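Local coordinates for CELL WALL surface anchor family protein (Streptococcus pneumoniae, PDB 3ZGI) that is a serine-rich repeat surface protein of pneumococcus, probably attached to the cell wall and serving in adhesion to host molecules, at residues T93-T98 with G135-N140; G108-I113 with Y124-M129. All coordinates share one frame; numbering follows the deposited sequence.

Contact 1 of 2, residues T93-T98 with G135-N140; sequences TQTMLT and GYTWGN
The carbonyl oxygen of Tyr136 is gripped by two successive backbone N-H groups. Leu97 N reaches Tyr136 O at 3.1 Å from within the carbonyl plane, while the bond from Met96 N to the same oxygen is weak, bent to 135° at the hydrogen. Tyr136 N returns a shorter bond to Leu97 O, 2.7 Å, and Gly135 CA lies close enough to this oxygen (3.2 Å) for a CA-H...O contact. The selenomethionine side chain of Met96 crosses Trp138 at about a right angle. Its CB and CG lie by CZ3 of the indole, and bends at chi2 and chi3, both near -68°, then bring CE to 3.8 Å from Trp138 CH2; the selenium sits obliquely above the six-membered ring, 5.3 Å from its centroid, a Met-aromatic contact. Trp159 meets the same indole from strand 154-162. Met96 CG also presses on Thr137 CG2 at 3.5 Å, a tight fit between side chains that cross nearly at right angles. Thr95 CG2 touches Tyr136 O, and the Thr95 hydroxyl bonds to Gln132 O. Two residues, Met96 and Leu97, thus face the single residue Tyr136, the classic beta bulge, here at a lone antiparallel bridge between strands 97-99 and 135-138.

Contact 2 of 2, residues G108-I113 with Y124-M129; sequences GVKNYI and YNTSTM
Asn111 and Ser127 meet through side chains on the buried face of the strand pair, where the contact is most closely knit. The amide nitrogen of Asn111 serves two acceptors: ND2 reaches the backbone oxygen Asn125 O at 2.9 Å in a nearly straight bond (169°), and Ser127 OG, also at 2.9 Å, in a more bent one (145°). Both acceptors lie close to the amide plane, so the two N-H groups are used together and the amide is held against rotation. Its other end is bonded too, Asn111 OD1 pairing with Ser157 OG of the neighbouring strand 154-162. The Asn111 side chain swings beside its own backbone N (chi1 -64°), which carries the amide across to the partner strand.

Strands 109-114 and 120-132 form an antiparallel beta hairpin within the large sheet. Val109 and Ser127 are a hydrogen-bonded pair, with Val109 N to Ser127 O and Ser127 N to Val109 O each 2.9 Å; farther along, Tyr124 N donates to Asn111 O at 2.8 Å. On the same face as Asn111, Val109 CG2 packs at 3.5 Å against CE of selenomethionine Met129, whose chain bends at chi2 and chi3 and is also touched by Trp138 and Trp159. At the turn end of this face Ile113 CG1 rests obliquely against Tyr124 CE2, 3.8 Å away.

The opposite face is looser and wetter. Here a water takes the place of a direct strand-to-strand bond: it accepts from Asn111 N, donates to Tyr124 O at 2.6 Å and is bonded to Thr126 OG1. Lys110 and Thr126, both exposed, run side by side in the same direction without a direct polar bond between them.

After strands 28-38 to 85-87 the chain passes through residues 93-98, which enter contact 1, and then runs through strand 109-114, the first arm of contact 2. It turns and comes back as strand 120-132, closing contact 2 with ten residues between its segments, the ends of both strands and the turn that joins them. A further turn leads into strand 135-138, where contact 1 closes a loop of 36 residues that encloses the whole of contact 2. Strands 120-132 and 135-138 are neighbours in the seven-stranded sheet, so the two contacts pack together: Met129 SE lies against Thr137 O, and Trp138 touches Ser127. Contact 2 knits the interior of that sheet, whereas contact 1 joins its edge strand to the small sheet of strand 97-99.

Contact 1 of 2, residues T93-T98 with G135-N140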
loop_
_atom_site.group_PDB
_atom_site.type_symbol
_atom_site.label_atom_id
_atom_site.label_comp_id
_atom_site.label_asym_id
_atom_site.label_seq_id
_atom_site.Cartn_x
_atom_site.Cartn_y
_atom_site.Cartn_z
ATOM N N THR A 93 8.496 -4.220 -11.750
ATOM C CA THR A 93 8.424 -2.955 -12.492
ATOM C C THR A 93 8.908 -1.805 -11.614
ATOM O O THR A 93 9.405 -0.803 -12.115
ATOM C CB THR A 93 6.995 -2.643 -12.933
ATOM O OG1 THR A 93 6.106 -2.638 -11.811
ATOM C CG2 THR A 93 6.551 -3.659 -13.930
ATOM N N GLN A 94 8.769 -1.971 -10.297
ATOM C CA GLN A 94 9.327 -0.988 -9.376
ATOM C C GLN A 94 9.411 -1.360 -7.898
ATOM O O GLN A 94 8.464 -1.873 -7.283
ATOM C CB GLN A 94 8.480 0.278 -9.500
ATOM C CG GLN A 94 8.632 1.355 -8.474
ATOM C CD GLN A 94 7.882 2.602 -8.910
ATOM O OE1 GLN A 94 6.696 2.761 -8.584
ATOM N NE2 GLN A 94 8.541 3.472 -9.671
ATOM N N THR A 95 10.554 -0.988 -7.334
ATOM C CA THR A 95 10.830 -0.991 -5.908
ATOM C C THR A 95 9.831 -0.170 -5.093
ATOM O O THR A 95 9.639 1.018 -5.327
ATOM C CB THR A 95 12.249 -0.433 -5.690
ATOM O OG1 THR A 95 13.175 -1.250 -6.406
ATOM C CG2 THR A 95 12.632 -0.417 -4.219
HETATM N N MSE A 96 9.209 -0.853 -4.137
HETATM C CA MSE A 96 8.230 -0.283 -3.209
HETATM C C MSE A 96 8.843 0.333 -1.955
HETATM O O MSE A 96 8.327 1.296 -1.425
HETATM C CB MSE A 96 7.284 -1.390 -2.735
HETATM C CG MSE A 96 6.679 -2.179 -3.868
HETATM SE SE MSE A 96 5.423 -1.146 -4.966
HETATM C CE MSE A 96 3.970 -0.897 -3.610
ATOM N N LEU A 97 9.911 -0.262 -1.447
ATOM C CA LEU A 97 10.352 0.005 -0.078
ATOM C C LEU A 97 11.877 -0.003 0.043
ATOM O O LEU A 97 12.548 -0.954 -0.416
ATOM C CB LEU A 97 9.754 -1.047 0.848
ATOM C CG LEU A 97 10.129 -0.932 2.317
ATOM C CD1 LEU A 97 9.378 0.228 2.939
ATOM C CD2 LEU A 97 9.832 -2.203 3.033
ATOM N N THR A 98 12.433 1.051 0.627
ATOM C CA THR A 98 13.874 1.049 0.964
ATOM C C THR A 98 13.986 1.246 2.477
ATOM O O THR A 98 13.128 1.878 3.108
ATOM C CB THR A 98 14.647 2.159 0.244
ATOM O OG1 THR A 98 14.185 3.441 0.691
ATOM C CG2 THR A 98 14.506 2.015 -1.291
ATOM N N GLY A 135 16.327 -1.751 -2.604
ATOM C CA GLY A 135 15.299 -1.984 -1.620
ATOM C C GLY A 135 14.534 -3.254 -1.932
ATOM O O GLY A 135 15.122 -4.240 -2.380
ATOM N N TYR A 136 13.236 -3.232 -1.672
ATOM C CA TYR A 136 12.399 -4.408 -1.699
ATOM C C TYR A 136 11.148 -4.183 -2.522
ATOM O O TYR A 136 10.634 -3.064 -2.591
ATOM C CB TYR A 136 11.965 -4.772 -0.273
ATOM C CG TYR A 136 13.102 -5.144 0.625
ATOM C CD1 TYR A 136 13.821 -4.181 1.333
ATOM C CD2 TYR A 136 13.501 -6.475 0.732
ATOM C CE1 TYR A 136 14.887 -4.548 2.161
ATOM C CE2 TYR A 136 14.556 -6.861 1.547
ATOM C CZ TYR A 136 15.247 -5.897 2.257
ATOM O OH TYR A 136 16.287 -6.303 3.058
ATOM N N THR A 137 10.659 -5.279 -3.098
ATOM C CA THR A 137 9.296 -5.370 -3.583
ATOM C C THR A 137 8.677 -6.689 -3.114
ATOM O O THR A 137 9.325 -7.519 -2.463
ATOM C CB THR A 137 9.233 -5.400 -5.141
ATOM O OG1 THR A 137 10.281 -4.622 -5.700
ATOM C CG2 THR A 137 7.926 -4.905 -5.662
ATOM N N TRP A 138 7.417 -6.881 -3.458
ATOM C CA TRP A 138 6.756 -8.149 -3.265
ATOM C C TRP A 138 6.033 -8.369 -4.571
ATOM O O TRP A 138 5.674 -7.386 -5.211
ATOM C CB TRP A 138 5.894 -8.183 -2.010
ATOM C CG TRP A 138 4.671 -7.288 -1.964
ATOM C CD1 TRP A 138 3.410 -7.610 -2.389
ATOM C CD2 TRP A 138 4.608 -5.923 -1.534
ATOM N NE1 TRP A 138 2.547 -6.567 -2.155
ATOM C CE2 TRP A 138 3.262 -5.510 -1.653
ATOM C CE3 TRP A 138 5.545 -5.024 -1.031
ATOM C CZ2 TRP A 138 2.836 -4.232 -1.297
ATOM C CZ3 TRP A 138 5.117 -3.747 -0.665
ATOM C CH2 TRP A 138 3.778 -3.369 -0.795
ATOM N N GLY A 139 5.615 -9.536 -4.974
ATOM C CA GLY A 139 5.024 -9.373 -6.265
ATOM C C GLY A 139 3.585 -9.715 -6.321
ATOM O O GLY A 139 2.915 -9.926 -5.304
ATOM N N ASN A 140 3.114 -9.764 -7.546
ATOM C CA ASN A 140 1.700 -9.759 -7.742
ATOM C C ASN A 140 1.085 -10.849 -6.928
ATOM O O ASN A 140 1.644 -11.939 -6.722
ATOM C CB ASN A 140 1.386 -9.934 -9.211
ATOM C CG ASN A 140 1.565 -8.640 -9.965
ATOM O OD1 ASN A 140 1.406 -7.558 -9.388
ATOM N ND2 ASN A 140 1.955 -8.726 -11.228
#

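Contact 2 of 2, residues G108-I113 with Y124-M129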
loop_
_atom_site.group_PDB
_atom_site.type_symbol
_atom_site.label_atom_id
_atom_site.label_comp_id
_atom_site.label_asym_id
_atom_site.label_seq_id
_atom_site.Cartn_x
_atom_site.Cartn_y
_atom_site.Cartn_z
ATOM N N GLY A 108 6.925 -11.479 5.364
ATOM C CA GLY A 108 5.957 -11.632 4.304
ATOM C C GLY A 108 4.922 -10.532 4.332
ATOM O O GLY A 108 4.683 -9.919 5.380
ATOM N N VAL A 109 4.299 -10.303 3.183
ATOM C CA VAL A 109 3.300 -9.280 3.032
ATOM C C VAL A 109 1.902 -9.927 2.990
ATOM O O VAL A 109 1.537 -10.589 2.023
ATOM C CB VAL A 109 3.543 -8.502 1.706
ATOM C CG1 VAL A 109 2.427 -7.443 1.449
ATOM C CG2 VAL A 109 4.906 -7.858 1.721
ATOM N N LYS A 110 1.113 -9.694 4.040
ATOM C CA LYS A 110 -0.257 -10.196 4.072
ATOM C C LYS A 110 -1.061 -9.323 3.125
ATOM O O LYS A 110 -0.898 -8.086 3.113
ATOM C CB LYS A 110 -0.830 -10.110 5.491
ATOM C CG LYS A 110 -0.160 -11.064 6.494
ATOM C CD LYS A 110 -0.835 -11.042 7.896
ATOM C CE LYS A 110 0.007 -11.748 8.988
ATOM N NZ LYS A 110 1.010 -12.740 8.443
ATOM N N ASN A 111 -1.977 -9.952 2.398
ATOM C CA ASN A 111 -2.840 -9.220 1.511
ATOM C C ASN A 111 -4.292 -9.526 1.838
ATOM O O ASN A 111 -4.659 -10.686 2.070
ATOM C CB ASN A 111 -2.574 -9.653 0.058
ATOM C CG ASN A 111 -1.154 -9.317 -0.404
ATOM O OD1 ASN A 111 -0.777 -8.149 -0.486
ATOM N ND2 ASN A 111 -0.382 -10.343 -0.742
ATOM N N TYR A 112 -5.117 -8.481 1.826
ATOM C CA TYR A 112 -6.528 -8.617 2.165
ATOM C C TYR A 112 -7.342 -7.428 1.681
ATOM O O TYR A 112 -6.796 -6.374 1.377
ATOM C CB TYR A 112 -6.761 -8.843 3.672
ATOM C CG TYR A 112 -6.046 -7.922 4.609
ATOM C CD1 TYR A 112 -4.682 -8.068 4.892
ATOM C CD2 TYR A 112 -6.746 -6.893 5.247
ATOM C CE1 TYR A 112 -4.035 -7.191 5.784
ATOM C CE2 TYR A 112 -6.107 -6.014 6.144
ATOM C CZ TYR A 112 -4.757 -6.162 6.406
ATOM O OH TYR A 112 -4.135 -5.296 7.292
ATOM N N ILE A 113 -8.654 -7.620 1.606
ATOM C CA ILE A 113 -9.571 -6.533 1.302
ATOM C C ILE A 113 -10.064 -5.965 2.635
ATOM O O ILE A 113 -10.354 -6.729 3.553
ATOM C CB ILE A 113 -10.770 -7.041 0.475
ATOM C CG1 ILE A 113 -10.283 -7.552 -0.883
ATOM C CG2 ILE A 113 -11.811 -5.926 0.264
ATOM C CD1 ILE A 113 -9.728 -6.463 -1.782
ATOM N N TYR A 124 -6.190 -12.750 1.062
ATOM C CA TYR A 124 -5.554 -13.326 -0.095
ATOM C C TYR A 124 -4.220 -13.960 0.329
ATOM O O TYR A 124 -3.841 -13.965 1.504
ATOM C CB TYR A 124 -5.316 -12.232 -1.129
ATOM C CG TYR A 124 -6.583 -11.822 -1.837
ATOM C CD1 TYR A 124 -7.483 -12.753 -2.311
ATOM C CD2 TYR A 124 -6.893 -10.474 -1.971
ATOM C CE1 TYR A 124 -8.666 -12.348 -2.927
ATOM C CE2 TYR A 124 -8.050 -10.064 -2.572
ATOM C CZ TYR A 124 -8.938 -10.992 -3.046
ATOM O OH TYR A 124 -10.087 -10.537 -3.642
ATOM N N ASN A 125 -3.521 -14.527 -0.643
ATOM C CA ASN A 125 -2.238 -15.170 -0.418
ATOM C C ASN A 125 -1.233 -14.190 0.182
ATOM O O ASN A 125 -1.198 -13.031 -0.178
ATOM C CB ASN A 125 -1.674 -15.695 -1.732
ATOM C CG ASN A 125 -2.529 -16.793 -2.313
ATOM O OD1 ASN A 125 -2.356 -17.968 -2.000
ATOM N ND2 ASN A 125 -3.487 -16.409 -3.160
ATOM N N THR A 126 -0.404 -14.664 1.089
ATOM C CA THR A 126 0.704 -13.883 1.603
ATOM C C THR A 126 1.838 -13.871 0.555
ATOM O O THR A 126 2.228 -14.897 0.063
ATOM C CB THR A 126 1.221 -14.463 2.930
ATOM O OG1 THR A 126 0.201 -14.308 3.925
ATOM C CG2 THR A 126 2.500 -13.749 3.388
ATOM N N SER A 127 2.375 -12.703 0.255
ATOM C CA SER A 127 3.432 -12.562 -0.739
ATOM C C SER A 127 4.781 -12.643 -0.082
ATOM O O SER A 127 4.982 -12.180 1.064
ATOM C CB SER A 127 3.362 -11.213 -1.444
ATOM O OG SER A 127 2.106 -10.970 -2.024
ATOM N N THR A 128 5.741 -12.908 -0.942
ATOM C CA THR A 128 7.104 -13.023 -0.546
ATOM C C THR A 128 7.780 -11.713 -0.932
ATOM O O THR A 128 7.718 -11.206 -2.059
ATOM C CB THR A 128 7.833 -14.237 -1.258
ATOM O OG1 THR A 128 7.257 -15.477 -0.865
ATOM C CG2 THR A 128 9.304 -14.283 -0.879
HETATM N N MSE A 129 8.319 -11.125 0.124
HETATM C CA MSE A 129 9.112 -9.918 0.028
HETATM C C MSE A 129 10.482 -10.311 -0.515
HETATM O O MSE A 129 11.146 -11.168 0.059
HETATM C CB MSE A 129 9.244 -9.274 1.405
HETATM C CG MSE A 129 9.826 -7.861 1.344
HETATM SE SE MSE A 129 8.544 -6.508 0.669
HETATM C CE MSE A 129 7.754 -5.878 2.394
HETATM O O HOH W 1 -2.257 -12.955 3.315
#